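Local coordinates for vacuolar-sorting protein BRO1 (Saccharomyces cerevisiae, PDB 1ZB1) that takes part in sorting cargo proteins into multivesicular bodies and recruits the deubiquitinase DOA4 to endosomes, here represented by its Bro1 domain, at residues E70-Y75 and S123-N128; P170-Q175 and A237-P242; R180-I185 and P242-T247. All coordinates share one frame; numbering follows the deposited sequence.

Contact 1 of 3, residues E70-Y75 and S123-N128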
ATOM      1  N   GLU A  70      11.057   7.380 -10.592  1.00 16.04           N
ATOM      2  CA  GLU A  70      12.393   7.963 -10.550  1.00 16.52           C
ATOM      3  C   GLU A  70      12.337   9.494 -10.504  1.00 16.04           C
ATOM      4  O   GLU A  70      13.047  10.116  -9.706  1.00 14.47           O
ATOM      5  CB  GLU A  70      13.188   7.522 -11.786  1.00 18.13           C
ATOM      6  CG  GLU A  70      14.624   8.024 -11.832  1.00 22.66           C
ATOM      7  CD  GLU A  70      15.256   7.823 -13.204  1.00 29.00           C
ATOM      8  OE1 GLU A  70      14.848   6.872 -13.904  1.00 26.22           O
ATOM      9  OE2 GLU A  70      16.158   8.608 -13.581  1.00 28.51           O
ATOM     10  N   GLN A  71      11.515  10.103 -11.364  1.00 15.06           N
ATOM     11  CA  GLN A  71      11.413  11.568 -11.392  1.00 16.88           C
ATOM     12  C   GLN A  71      10.933  12.109 -10.047  1.00 16.21           C
ATOM     13  O   GLN A  71      11.429  13.126  -9.559  1.00 15.45           O
ATOM     14  CB  GLN A  71      10.446  12.037 -12.490  1.00 17.78           C
ATOM     15  CG  GLN A  71      10.687  11.433 -13.869  1.00 17.62           C
ATOM     16  CD  GLN A  71      12.139  11.476 -14.305  1.00 21.99           C
ATOM     17  OE1 GLN A  71      12.693  10.462 -14.726  1.00 23.38           O
ATOM     18  NE2 GLN A  71      12.762  12.645 -14.219  1.00 18.97           N
ATOM     19  N   ASN A  72       9.953  11.431  -9.458  1.00 14.83           N
ATOM     20  CA  ASN A  72       9.414  11.854  -8.168  1.00 16.62           C
ATOM     21  C   ASN A  72      10.406  11.704  -7.015  1.00 15.61           C
ATOM     22  O   ASN A  72      10.474  12.576  -6.148  1.00 15.37           O
ATOM     23  CB  ASN A  72       8.126  11.086  -7.872  1.00 17.75           C
ATOM     24  CG  ASN A  72       6.920  11.708  -8.550  1.00 21.00           C
ATOM     25  OD1 ASN A  72       6.314  12.645  -8.019  1.00 17.74           O
ATOM     26  ND2 ASN A  72       6.577  11.207  -9.743  1.00 14.95           N
ATOM     27  N   LEU A  73      11.166  10.609  -6.996  1.00 14.82           N
ATOM     28  CA  LEU A  73      12.160  10.403  -5.939  1.00 14.45           C
ATOM     29  C   LEU A  73      13.239  11.484  -6.044  1.00 15.68           C
ATOM     30  O   LEU A  73      13.707  12.003  -5.031  1.00 13.01           O
ATOM     31  CB  LEU A  73      12.824   9.024  -6.053  1.00 16.48           C
ATOM     32  CG  LEU A  73      12.313   7.754  -5.360  1.00 21.47           C
ATOM     33  CD1 LEU A  73      11.377   8.087  -4.223  1.00 20.56           C
ATOM     34  CD2 LEU A  73      11.650   6.844  -6.378  1.00 20.61           C
ATOM     35  N   LYS A  74      13.639  11.817  -7.272  1.00 17.22           N
ATOM     36  CA  LYS A  74      14.649  12.853  -7.477  1.00 17.03           C
ATOM     37  C   LYS A  74      14.109  14.230  -7.090  1.00 17.13           C
ATOM     38  O   LYS A  74      14.819  15.049  -6.484  1.00 15.02           O
ATOM     39  CB  LYS A  74      15.119  12.861  -8.939  1.00 19.70           C
ATOM     40  CG  LYS A  74      15.944  11.627  -9.300  1.00 23.00           C
ATOM     41  CD  LYS A  74      16.494  11.678 -10.723  1.00 27.28           C
ATOM     42  CE  LYS A  74      17.457  10.507 -10.959  1.00 32.18           C
ATOM     43  NZ  LYS A  74      17.964  10.423 -12.357  1.00 37.82           N
ATOM     44  N   TYR A  75      12.853  14.489  -7.431  1.00 14.89           N
ATOM     45  CA  TYR A  75      12.256  15.776  -7.083  1.00 16.77           C
ATOM     46  C   TYR A  75      12.091  15.879  -5.560  1.00 16.35           C
ATOM     47  O   TYR A  75      12.303  16.946  -4.992  1.00 16.59           O
ATOM     48  CB  TYR A  75      10.901  15.962  -7.785  1.00 15.85           C
ATOM     49  CG  TYR A  75      10.293  17.339  -7.565  1.00 15.23           C
ATOM     50  CD1 TYR A  75      11.009  18.493  -7.883  1.00 15.60           C
ATOM     51  CD2 TYR A  75       9.021  17.485  -7.001  1.00 15.46           C
ATOM     52  CE1 TYR A  75      10.482  19.763  -7.635  1.00 16.03           C
ATOM     53  CE2 TYR A  75       8.480  18.758  -6.755  1.00 13.82           C
ATOM     54  CZ  TYR A  75       9.221  19.885  -7.071  1.00 16.44           C
ATOM     55  OH  TYR A  75       8.730  21.141  -6.795  1.00 15.35           O
ATOM     56  N   SER A 123       4.773  16.357   1.075  1.00 16.24           N
ATOM     57  CA  SER A 123       3.766  15.356   1.403  1.00 16.68           C
ATOM     58  C   SER A 123       2.982  14.887   0.179  1.00 14.66           C
ATOM     59  O   SER A 123       2.739  13.685   0.016  1.00 14.23           O
ATOM     60  CB  SER A 123       2.801  15.897   2.478  1.00 18.05           C
ATOM     61  OG  SER A 123       2.109  17.050   2.034  1.00 33.63           O
ATOM     62  N   CYS A 124       2.592  15.822  -0.684  1.00 13.11           N
ATOM     63  CA  CYS A 124       1.830  15.454  -1.876  1.00 15.84           C
ATOM     64  C   CYS A 124       2.675  14.608  -2.838  1.00 16.15           C
ATOM     65  O   CYS A 124       2.193  13.628  -3.411  1.00 15.72           O
ATOM     66  CB  CYS A 124       1.304  16.707  -2.576  1.00 16.33           C
ATOM     67  SG  CYS A 124      -0.068  17.515  -1.687  1.00 18.60           S
ATOM     68  N   THR A 125       3.933  14.990  -3.008  1.00 16.05           N
ATOM     69  CA  THR A 125       4.835  14.245  -3.873  1.00 15.40           C
ATOM     70  C   THR A 125       5.042  12.817  -3.325  1.00 15.45           C
ATOM     71  O   THR A 125       5.013  11.843  -4.079  1.00 13.18           O
ATOM     72  CB  THR A 125       6.204  14.961  -3.978  1.00 17.84           C
ATOM     73  OG1 THR A 125       6.047  16.192  -4.696  1.00 28.29           O
ATOM     74  CG2 THR A 125       7.215  14.076  -4.698  1.00  7.05           C
ATOM     75  N   LEU A 126       5.249  12.693  -2.015  1.00 15.73           N
ATOM     76  CA  LEU A 126       5.463  11.371  -1.412  1.00 14.90           C
ATOM     77  C   LEU A 126       4.204  10.507  -1.494  1.00 14.50           C
ATOM     78  O   LEU A 126       4.278   9.277  -1.605  1.00 14.37           O
ATOM     79  CB  LEU A 126       5.935  11.517   0.044  1.00 17.21           C
ATOM     80  CG  LEU A 126       6.120  10.223   0.852  1.00 19.31           C
ATOM     81  CD1 LEU A 126       6.993   9.224   0.089  1.00 17.58           C
ATOM     82  CD2 LEU A 126       6.758  10.573   2.190  1.00 15.37           C
ATOM     83  N   PHE A 127       3.041  11.143  -1.444  1.00 15.52           N
ATOM     84  CA  PHE A 127       1.789  10.403  -1.567  1.00 14.37           C
ATOM     85  C   PHE A 127       1.778   9.736  -2.954  1.00 12.67           C
ATOM     86  O   PHE A 127       1.425   8.559  -3.102  1.00 12.90           O
ATOM     87  CB  PHE A 127       0.599  11.364  -1.432  1.00 13.22           C
ATOM     88  CG  PHE A 127      -0.746  10.688  -1.515  1.00 17.30           C
ATOM     89  CD1 PHE A 127      -1.327  10.408  -2.747  1.00 15.36           C
ATOM     90  CD2 PHE A 127      -1.426  10.323  -0.349  1.00 17.23           C
ATOM     91  CE1 PHE A 127      -2.568   9.772  -2.831  1.00 15.71           C
ATOM     92  CE2 PHE A 127      -2.670   9.683  -0.412  1.00 17.26           C
ATOM     93  CZ  PHE A 127      -3.248   9.405  -1.652  1.00 17.46           C
ATOM     94  N   ASN A 128       2.167  10.493  -3.975  1.00 13.61           N
ATOM     95  CA  ASN A 128       2.198   9.946  -5.330  1.00 14.27           C
ATOM     96  C   ASN A 128       3.284   8.878  -5.487  1.00 14.76           C
ATOM     97  O   ASN A 128       3.100   7.902  -6.212  1.00 16.52           O
ATOM     98  CB  ASN A 128       2.365  11.081  -6.356  1.00 14.32           C
ATOM     99  CG  ASN A 128       1.049  11.817  -6.622  1.00 17.22           C
ATOM    100  OD1 ASN A 128      -0.014  11.365  -6.193  1.00 16.37           O
ATOM    101  ND2 ASN A 128       1.112  12.940  -7.333  1.00 17.42           N
TER
HETATM  102  O   HOH W   1       5.805  15.934  -7.776  1.00 13.17           O
HETATM  103  O   HOH W   2       3.598  13.508  -8.532  1.00 16.70           O
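T125 has OG1 beside its backbone N (chi1 -68°), which leaves methyl CG2 anti to that nitrogen and directed at N72, whose own CG, opposite the backbone carbonyl carbon (chi1 -83°), carries OD1 across to meet it. The two side chains pass at a slant, and CG2 lies 3.7 Å from N72 OD1 and 3.9 Å from N72 O. The backbones are near each other here, the CA atoms of N72 and T125 being 6.7 Å apart. T125 OG1 sits at the edge of the Y75 ring, near its plane and 4.0 Å from CD2, a van der Waals approach only; the hydroxyl is hydrogen-bonded to the carbonyl of E121, one helical turn back. The Y75 hydroxyl is hydrogen-bonded to the E121 carboxylate and to W23 NE1.

No direct hydrogen bond spans the two segments; water supplies the polar link. One molecule donates to T125 OG1 at 3.1 Å and, weakly, to N72 OD1. A second lies 2.9 Å from N72 OD1 and accepts from N128 ND2 at 2.8 Å. The other end of the N72 amide is held by the carbonyls of A59 and L68, which fixes the rotation of the group and leaves OD1 facing the waters. T125 and N128 also touch W99 of strand 97-100. Helices 65-86 and 118-139 thus meet in a water-mediated helix-helix interface within the largely helical Bro1 domain.

Contact 2 of 3, residues P170-Q175 and A237-P242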
ATOM      1  N   PRO A 170      -4.053  20.226   4.488  1.00 17.21           N
ATOM      2  CA  PRO A 170      -5.364  20.748   4.094  1.00 16.41           C
ATOM      3  C   PRO A 170      -6.121  19.711   3.250  1.00 19.65           C
ATOM      4  O   PRO A 170      -7.334  19.811   3.072  1.00 21.48           O
ATOM      5  CB  PRO A 170      -5.008  21.993   3.289  1.00 16.80           C
ATOM      6  CG  PRO A 170      -3.698  21.601   2.637  1.00 16.52           C
ATOM      7  CD  PRO A 170      -2.966  20.935   3.788  1.00 15.77           C
ATOM      8  N   SER A 171      -5.400  18.713   2.735  1.00 18.75           N
ATOM      9  CA  SER A 171      -6.013  17.677   1.901  1.00 17.14           C
ATOM     10  C   SER A 171      -6.451  16.428   2.659  1.00 18.22           C
ATOM     11  O   SER A 171      -5.715  15.904   3.503  1.00 17.64           O
ATOM     12  CB  SER A 171      -5.048  17.243   0.785  1.00 17.31           C
ATOM     13  OG  SER A 171      -5.602  16.149   0.067  1.00 16.64           O
ATOM     14  N   VAL A 172      -7.640  15.938   2.326  1.00 19.86           N
ATOM     15  CA  VAL A 172      -8.190  14.741   2.952  1.00 21.23           C
ATOM     16  C   VAL A 172      -7.293  13.525   2.716  1.00 20.04           C
ATOM     17  O   VAL A 172      -7.230  12.616   3.548  1.00 18.69           O
ATOM     18  CB  VAL A 172      -9.621  14.441   2.419  1.00 25.21           C
ATOM     19  CG1 VAL A 172      -9.605  14.274   0.907  1.00 26.98           C
ATOM     20  CG2 VAL A 172     -10.172  13.185   3.080  1.00 32.24           C
ATOM     21  N   ASP A 173      -6.598  13.516   1.581  1.00 19.79           N
ATOM     22  CA  ASP A 173      -5.702  12.414   1.231  1.00 18.98           C
ATOM     23  C   ASP A 173      -4.565  12.255   2.230  1.00 20.91           C
ATOM     24  O   ASP A 173      -4.069  11.149   2.442  1.00 19.82           O
ATOM     25  CB  ASP A 173      -5.062  12.650  -0.144  1.00 17.26           C
ATOM     26  CG  ASP A 173      -6.066  12.647  -1.268  1.00 16.64           C
ATOM     27  OD1 ASP A 173      -5.968  13.532  -2.153  1.00 19.98           O
ATOM     28  OD2 ASP A 173      -6.944  11.760  -1.272  1.00 18.24           O
ATOM     29  N   LEU A 174      -4.136  13.364   2.826  1.00 19.30           N
ATOM     30  CA  LEU A 174      -3.016  13.312   3.754  1.00 19.72           C
ATOM     31  C   LEU A 174      -3.390  13.299   5.225  1.00 20.08           C
ATOM     32  O   LEU A 174      -2.538  13.514   6.091  1.00 21.72           O
ATOM     33  CB  LEU A 174      -2.037  14.459   3.461  1.00 19.63           C
ATOM     34  CG  LEU A 174      -1.147  14.274   2.217  1.00 23.36           C
ATOM     35  CD1 LEU A 174      -0.226  13.056   2.397  1.00 21.03           C
ATOM     36  CD2 LEU A 174      -2.021  14.089   0.992  1.00 26.71           C
ATOM     37  N   GLN A 175      -4.662  13.056   5.518  1.00 21.81           N
ATOM     38  CA  GLN A 175      -5.080  12.973   6.908  1.00 23.05           C
ATOM     39  C   GLN A 175      -4.422  11.702   7.445  1.00 23.65           C
ATOM     40  O   GLN A 175      -4.459  10.657   6.792  1.00 20.81           O
ATOM     41  CB  GLN A 175      -6.604  12.876   7.008  1.00 25.48           C
ATOM     42  CG  GLN A 175      -7.299  14.154   6.580  1.00 28.89           C
ATOM     43  CD  GLN A 175      -6.630  15.382   7.178  1.00 32.05           C
ATOM     44  OE1 GLN A 175      -6.122  16.243   6.456  1.00 33.61           O
ATOM     45  NE2 GLN A 175      -6.611  15.461   8.505  1.00 29.60           N
ATOM     46  N   ALA A 237     -19.282   7.503   2.271  1.00 60.52           N
ATOM     47  CA  ALA A 237     -18.491   8.356   3.156  1.00 57.26           C
ATOM     48  C   ALA A 237     -17.081   7.816   3.398  1.00 54.96           C
ATOM     49  O   ALA A 237     -16.198   8.552   3.847  1.00 54.07           O
ATOM     50  CB  ALA A 237     -19.216   8.546   4.486  1.00 57.31           C
ATOM     51  N   ILE A 238     -16.871   6.533   3.115  1.00 52.04           N
ATOM     52  CA  ILE A 238     -15.557   5.930   3.300  1.00 48.74           C
ATOM     53  C   ILE A 238     -14.574   6.649   2.378  1.00 46.83           C
ATOM     54  O   ILE A 238     -14.942   7.078   1.285  1.00 45.82           O
ATOM     55  CB  ILE A 238     -15.584   4.415   2.981  1.00 49.48           C
ATOM     56  CG1 ILE A 238     -16.520   3.704   3.965  1.00 49.92           C
ATOM     57  CG2 ILE A 238     -14.174   3.830   3.065  1.00 48.55           C
ATOM     58  CD1 ILE A 238     -16.555   2.199   3.821  1.00 48.75           C
ATOM     59  N   TYR A 239     -13.328   6.770   2.820  1.00 44.50           N
ATOM     60  CA  TYR A 239     -12.297   7.473   2.061  1.00 42.79           C
ATOM     61  C   TYR A 239     -12.023   7.096   0.594  1.00 42.67           C
ATOM     62  O   TYR A 239     -12.170   7.936  -0.299  1.00 46.57           O
ATOM     63  CB  TYR A 239     -10.975   7.437   2.838  1.00 39.52           C
ATOM     64  CG  TYR A 239      -9.805   7.957   2.035  1.00 35.98           C
ATOM     65  CD1 TYR A 239      -9.803   9.257   1.529  1.00 33.35           C
ATOM     66  CD2 TYR A 239      -8.732   7.127   1.723  1.00 34.40           C
ATOM     67  CE1 TYR A 239      -8.760   9.714   0.721  1.00 30.99           C
ATOM     68  CE2 TYR A 239      -7.690   7.570   0.919  1.00 31.40           C
ATOM     69  CZ  TYR A 239      -7.712   8.862   0.420  1.00 29.32           C
ATOM     70  OH  TYR A 239      -6.702   9.279  -0.402  1.00 26.04           O
ATOM     71  N   GLY A 240     -11.621   5.857   0.338  1.00 41.07           N
ATOM     72  CA  GLY A 240     -11.303   5.468  -1.032  1.00 38.07           C
ATOM     73  C   GLY A 240     -12.447   5.127  -1.969  1.00 37.04           C
ATOM     74  O   GLY A 240     -13.332   5.944  -2.226  1.00 35.60           O
ATOM     75  N   GLU A 241     -12.406   3.913  -2.506  1.00 35.54           N
ATOM     76  CA  GLU A 241     -13.437   3.428  -3.413  1.00 35.23           C
ATOM     77  C   GLU A 241     -14.443   2.614  -2.613  1.00 35.22           C
ATOM     78  O   GLU A 241     -14.063   1.774  -1.791  1.00 34.54           O
ATOM     79  CB  GLU A 241     -12.816   2.539  -4.496  1.00 36.35           C
ATOM     80  CG  GLU A 241     -11.820   3.255  -5.382  1.00 38.85           C
ATOM     81  CD  GLU A 241     -12.487   4.209  -6.355  1.00 41.70           C
ATOM     82  OE1 GLU A 241     -13.582   4.716  -6.038  1.00 43.34           O
ATOM     83  OE2 GLU A 241     -11.909   4.462  -7.433  1.00 43.07           O
ATOM     84  N   PRO A 242     -15.742   2.857  -2.834  1.00 35.63           N
ATOM     85  CA  PRO A 242     -16.788   2.124  -2.117  1.00 35.87           C
ATOM     86  C   PRO A 242     -16.634   0.607  -2.269  1.00 34.97           C
ATOM     87  O   PRO A 242     -16.875  -0.149  -1.327  1.00 35.39           O
ATOM     88  CB  PRO A 242     -18.067   2.644  -2.765  1.00 36.86           C
ATOM     89  CG  PRO A 242     -17.709   4.048  -3.102  1.00 37.28           C
ATOM     90  CD  PRO A 242     -16.329   3.896  -3.695  1.00 36.04           C
TER
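Y239 reaches from the loop before helix 242-269 to D173 in the short 3-10 turn before helix 176-198, a loop-to-loop contact of the Bro1 domain. From CB the tyrosine side chain runs toward segment 170-175, with CG anti to the backbone N (chi1 171°). Its CD1 then passes V172 CG2 at 4.2 Å, an apolar touch. Further out, CE1 and CZ both come within 3.4 Å of D173 OD2, which lies in the plane of the ring at its edge. At the tip, OH donates a short hydrogen bond of 2.6 Å to that same OD2, entering on the anti side and 26° out of the carboxylate plane. Carboxylate and ring are steeply turned, their planes 71° apart.

The other carboxylate oxygen, OD1, forms a salt bridge with K16 and accepts from the backbone N of A102, so both ends of the group are gripped. The tyrosine hydroxyl is also hydrogen-bonded to that of Y104, whose ring meets Y239 edge-to-face. Just before the aspartate, S171 closes an ST turn: its OG, itself hydrogen-bonded to D101 and K16, accepts from D173 N at 3.2 Å.

Contact 3 of 3, residues R180-I185 and P242-T247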
ATOM      1  N   ARG A 180      -2.783   5.939   6.971  1.00 21.50           N
ATOM      2  CA  ARG A 180      -2.555   4.730   7.763  1.00 22.75           C
ATOM      3  C   ARG A 180      -3.358   3.590   7.108  1.00 21.21           C
ATOM      4  O   ARG A 180      -2.881   2.452   6.982  1.00 18.92           O
ATOM      5  CB  ARG A 180      -3.034   4.944   9.203  1.00 26.27           C
ATOM      6  CG  ARG A 180      -2.883   3.733  10.114  1.00 30.20           C
ATOM      7  CD  ARG A 180      -1.662   3.875  11.009  1.00 37.77           C
ATOM      8  NE  ARG A 180      -0.467   3.282  10.422  1.00 39.67           N
ATOM      9  CZ  ARG A 180       0.774   3.570  10.797  1.00 40.98           C
ATOM     10  NH1 ARG A 180       0.997   4.458  11.758  1.00 40.27           N
ATOM     11  NH2 ARG A 180       1.796   2.960  10.216  1.00 41.49           N
ATOM     12  N   PHE A 181      -4.579   3.913   6.691  1.00 19.31           N
ATOM     13  CA  PHE A 181      -5.457   2.948   6.030  1.00 19.51           C
ATOM     14  C   PHE A 181      -4.766   2.460   4.757  1.00 18.53           C
ATOM     15  O   PHE A 181      -4.687   1.259   4.500  1.00 17.18           O
ATOM     16  CB  PHE A 181      -6.806   3.615   5.700  1.00 20.02           C
ATOM     17  CG  PHE A 181      -7.703   2.803   4.802  1.00 23.83           C
ATOM     18  CD1 PHE A 181      -8.173   1.551   5.198  1.00 24.00           C
ATOM     19  CD2 PHE A 181      -8.089   3.297   3.555  1.00 25.16           C
ATOM     20  CE1 PHE A 181      -9.010   0.803   4.368  1.00 25.84           C
ATOM     21  CE2 PHE A 181      -8.925   2.558   2.715  1.00 28.23           C
ATOM     22  CZ  PHE A 181      -9.387   1.306   3.124  1.00 26.21           C
ATOM     23  N   LEU A 182      -4.264   3.397   3.960  1.00 17.40           N
ATOM     24  CA  LEU A 182      -3.576   3.035   2.726  1.00 19.52           C
ATOM     25  C   LEU A 182      -2.354   2.148   3.012  1.00 19.80           C
ATOM     26  O   LEU A 182      -2.072   1.199   2.268  1.00 19.55           O
ATOM     27  CB  LEU A 182      -3.168   4.307   1.972  1.00 19.90           C
ATOM     28  CG  LEU A 182      -4.018   4.751   0.771  1.00 26.19           C
ATOM     29  CD1 LEU A 182      -5.402   4.142   0.818  1.00 24.06           C
ATOM     30  CD2 LEU A 182      -4.076   6.272   0.720  1.00 24.07           C
ATOM     31  N   ALA A 183      -1.631   2.453   4.085  1.00 19.34           N
ATOM     32  CA  ALA A 183      -0.459   1.654   4.456  1.00 20.09           C
ATOM     33  C   ALA A 183      -0.888   0.225   4.810  1.00 19.92           C
ATOM     34  O   ALA A 183      -0.236  -0.743   4.416  1.00 18.69           O
ATOM     35  CB  ALA A 183       0.258   2.289   5.644  1.00 19.69           C
ATOM     36  N   ASN A 184      -1.985   0.104   5.553  1.00 18.67           N
ATOM     37  CA  ASN A 184      -2.498  -1.203   5.959  1.00 21.18           C
ATOM     38  C   ASN A 184      -2.987  -2.021   4.765  1.00 20.64           C
ATOM     39  O   ASN A 184      -2.914  -3.250   4.774  1.00 20.93           O
ATOM     40  CB  ASN A 184      -3.623  -1.038   6.994  1.00 22.13           C
ATOM     41  CG  ASN A 184      -3.095  -0.616   8.360  1.00 24.20           C
ATOM     42  OD1 ASN A 184      -1.948  -0.898   8.701  1.00 24.08           O
ATOM     43  ND2 ASN A 184      -3.932   0.044   9.150  1.00 23.20           N
ATOM     44  N   ILE A 185      -3.483  -1.338   3.737  1.00 21.97           N
ATOM     45  CA  ILE A 185      -3.943  -2.018   2.526  1.00 21.03           C
ATOM     46  C   ILE A 185      -2.730  -2.619   1.806  1.00 19.65           C
ATOM     47  O   ILE A 185      -2.755  -3.772   1.374  1.00 19.39           O
ATOM     48  CB  ILE A 185      -4.657  -1.028   1.560  1.00 21.20           C
ATOM     49  CG1 ILE A 185      -6.028  -0.626   2.123  1.00 22.02           C
ATOM     50  CG2 ILE A 185      -4.804  -1.651   0.175  1.00 20.99           C
ATOM     51  CD1 ILE A 185      -7.051  -1.746   2.121  1.00 24.63           C
ATOM     52  N   PRO A 242     -15.742   2.857  -2.834  1.00 35.63           N
ATOM     53  CA  PRO A 242     -16.788   2.124  -2.117  1.00 35.87           C
ATOM     54  C   PRO A 242     -16.634   0.607  -2.269  1.00 34.97           C
ATOM     55  O   PRO A 242     -16.875  -0.149  -1.327  1.00 35.39           O
ATOM     56  CB  PRO A 242     -18.067   2.644  -2.765  1.00 36.86           C
ATOM     57  CG  PRO A 242     -17.709   4.048  -3.102  1.00 37.28           C
ATOM     58  CD  PRO A 242     -16.329   3.896  -3.695  1.00 36.04           C
ATOM     59  N   LYS A 243     -16.218   0.177  -3.455  1.00 34.39           N
ATOM     60  CA  LYS A 243     -16.036  -1.244  -3.753  1.00 35.31           C
ATOM     61  C   LYS A 243     -15.047  -1.975  -2.841  1.00 32.96           C
ATOM     62  O   LYS A 243     -15.160  -3.186  -2.648  1.00 31.28           O
ATOM     63  CB  LYS A 243     -15.571  -1.418  -5.200  1.00 37.21           C
ATOM     64  CG  LYS A 243     -16.616  -1.092  -6.246  1.00 42.06           C
ATOM     65  CD  LYS A 243     -16.003  -1.085  -7.642  1.00 44.15           C
ATOM     66  CE  LYS A 243     -15.275  -2.387  -7.943  1.00 44.97           C
ATOM     67  NZ  LYS A 243     -14.635  -2.372  -9.288  1.00 45.84           N
ATOM     68  N   TRP A 244     -14.081  -1.248  -2.285  1.00 30.75           N
ATOM     69  CA  TRP A 244     -13.068  -1.858  -1.424  1.00 28.59           C
ATOM     70  C   TRP A 244     -13.596  -2.493  -0.144  1.00 29.33           C
ATOM     71  O   TRP A 244     -13.079  -3.519   0.309  1.00 27.87           O
ATOM     72  CB  TRP A 244     -11.993  -0.831  -1.041  1.00 26.85           C
ATOM     73  CG  TRP A 244     -11.217  -0.276  -2.194  1.00 25.30           C
ATOM     74  CD1 TRP A 244     -11.185  -0.753  -3.475  1.00 24.80           C
ATOM     75  CD2 TRP A 244     -10.322   0.840  -2.158  1.00 25.77           C
ATOM     76  NE1 TRP A 244     -10.322  -0.001  -4.238  1.00 25.27           N
ATOM     77  CE2 TRP A 244      -9.778   0.984  -3.454  1.00 25.45           C
ATOM     78  CE3 TRP A 244      -9.925   1.735  -1.155  1.00 25.72           C
ATOM     79  CZ2 TRP A 244      -8.857   1.985  -3.776  1.00 25.10           C
ATOM     80  CZ3 TRP A 244      -9.008   2.732  -1.473  1.00 26.56           C
ATOM     81  CH2 TRP A 244      -8.484   2.849  -2.775  1.00 28.13           C
ATOM     82  N   LYS A 245     -14.616  -1.886   0.449  1.00 28.84           N
ATOM     83  CA  LYS A 245     -15.156  -2.400   1.699  1.00 29.82           C
ATOM     84  C   LYS A 245     -15.583  -3.869   1.640  1.00 29.82           C
ATOM     85  O   LYS A 245     -15.210  -4.665   2.503  1.00 28.29           O
ATOM     86  CB  LYS A 245     -16.336  -1.535   2.148  1.00 32.25           C
ATOM     87  CG  LYS A 245     -16.735  -1.737   3.599  1.00 36.33           C
ATOM     88  CD  LYS A 245     -17.849  -0.783   4.000  1.00 40.02           C
ATOM     89  CE  LYS A 245     -18.130  -0.863   5.488  1.00 41.41           C
ATOM     90  NZ  LYS A 245     -18.482  -2.252   5.888  1.00 45.00           N
ATOM     91  N   THR A 246     -16.355  -4.233   0.622  1.00 30.65           N
ATOM     92  CA  THR A 246     -16.831  -5.607   0.511  1.00 30.20           C
ATOM     93  C   THR A 246     -15.715  -6.609   0.234  1.00 28.54           C
ATOM     94  O   THR A 246     -15.743  -7.729   0.739  1.00 26.36           O
ATOM     95  CB  THR A 246     -17.917  -5.737  -0.582  1.00 34.08           C
ATOM     96  OG1 THR A 246     -17.366  -5.402  -1.861  1.00 37.88           O
ATOM     97  CG2 THR A 246     -19.073  -4.794  -0.283  1.00 36.51           C
ATOM     98  N   THR A 247     -14.726  -6.205  -0.555  1.00 26.84           N
ATOM     99  CA  THR A 247     -13.619  -7.098  -0.884  1.00 26.19           C
ATOM    100  C   THR A 247     -12.689  -7.355   0.307  1.00 25.20           C
ATOM    101  O   THR A 247     -12.154  -8.454   0.463  1.00 25.28           O
ATOM    102  CB  THR A 247     -12.827  -6.541  -2.079  1.00 26.20           C
ATOM    103  OG1 THR A 247     -13.669  -6.561  -3.237  1.00 26.10           O
ATOM    104  CG2 THR A 247     -11.583  -7.373  -2.351  1.00 23.95           C
TER
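Helices 176-198 and 242-269 of the Bro1 domain meet in the hydrophobic core through F181 and W244. The aromatic pair touches rim to rim: F181 CE2 lies 4.1 Å from W244 CE3 and 4.2 Å from CZ3, each of the closest atoms near the plane of the other ring, so neither ring offers its face to its partner. F181 is extended from its helix with CG anti to the backbone N (chi1 170°), while the indole leaves its own helix with CG beside the backbone N (chi1 -62°), and the benzo half of the tryptophan leads toward the phenylalanine. L182 adds a looser touch, its CD1 being 4.5 Å from W244 CZ3 at an oblique approach.

Other residues complete the surroundings of both rings. I185 CG1, one turn along from F181, lies 3.9 Å above the plane of the phenylalanine ring, offset toward the rim. F228 of helix 208-230 also meets this ring, with the planes inclined at about 30°. The indole stacks with F11 and touches L13 from the N-terminal part of the chain. No hydrogen bond crosses between the two helical segments; carbon atoms of the two rings and of L182 make the contact, an edge-to-edge aromatic pairing between two helices of the largely helical Bro1 domain.

In the fold
From the N terminus, contact 1 comes first, tying helix 65-86 to helix 118-139 and closing a loop that includes the two-stranded hairpin 97-100/112-115. The chain then passes through helix 146-165 before opening contacts 2 and 3. These cross: 170-175 and 180-185 appear in turn, and after helix 208-230 their partners 237-242 and 242-247 follow in the same order, sharing P242. The loops and starts of helices 176-198 and 242-269 are thereby joined side by side, with contact centres about 11 Å apart. F127, on a segment of contact 1, packs against D173, L174, Y239 and L182, linking the first contact to both later ones.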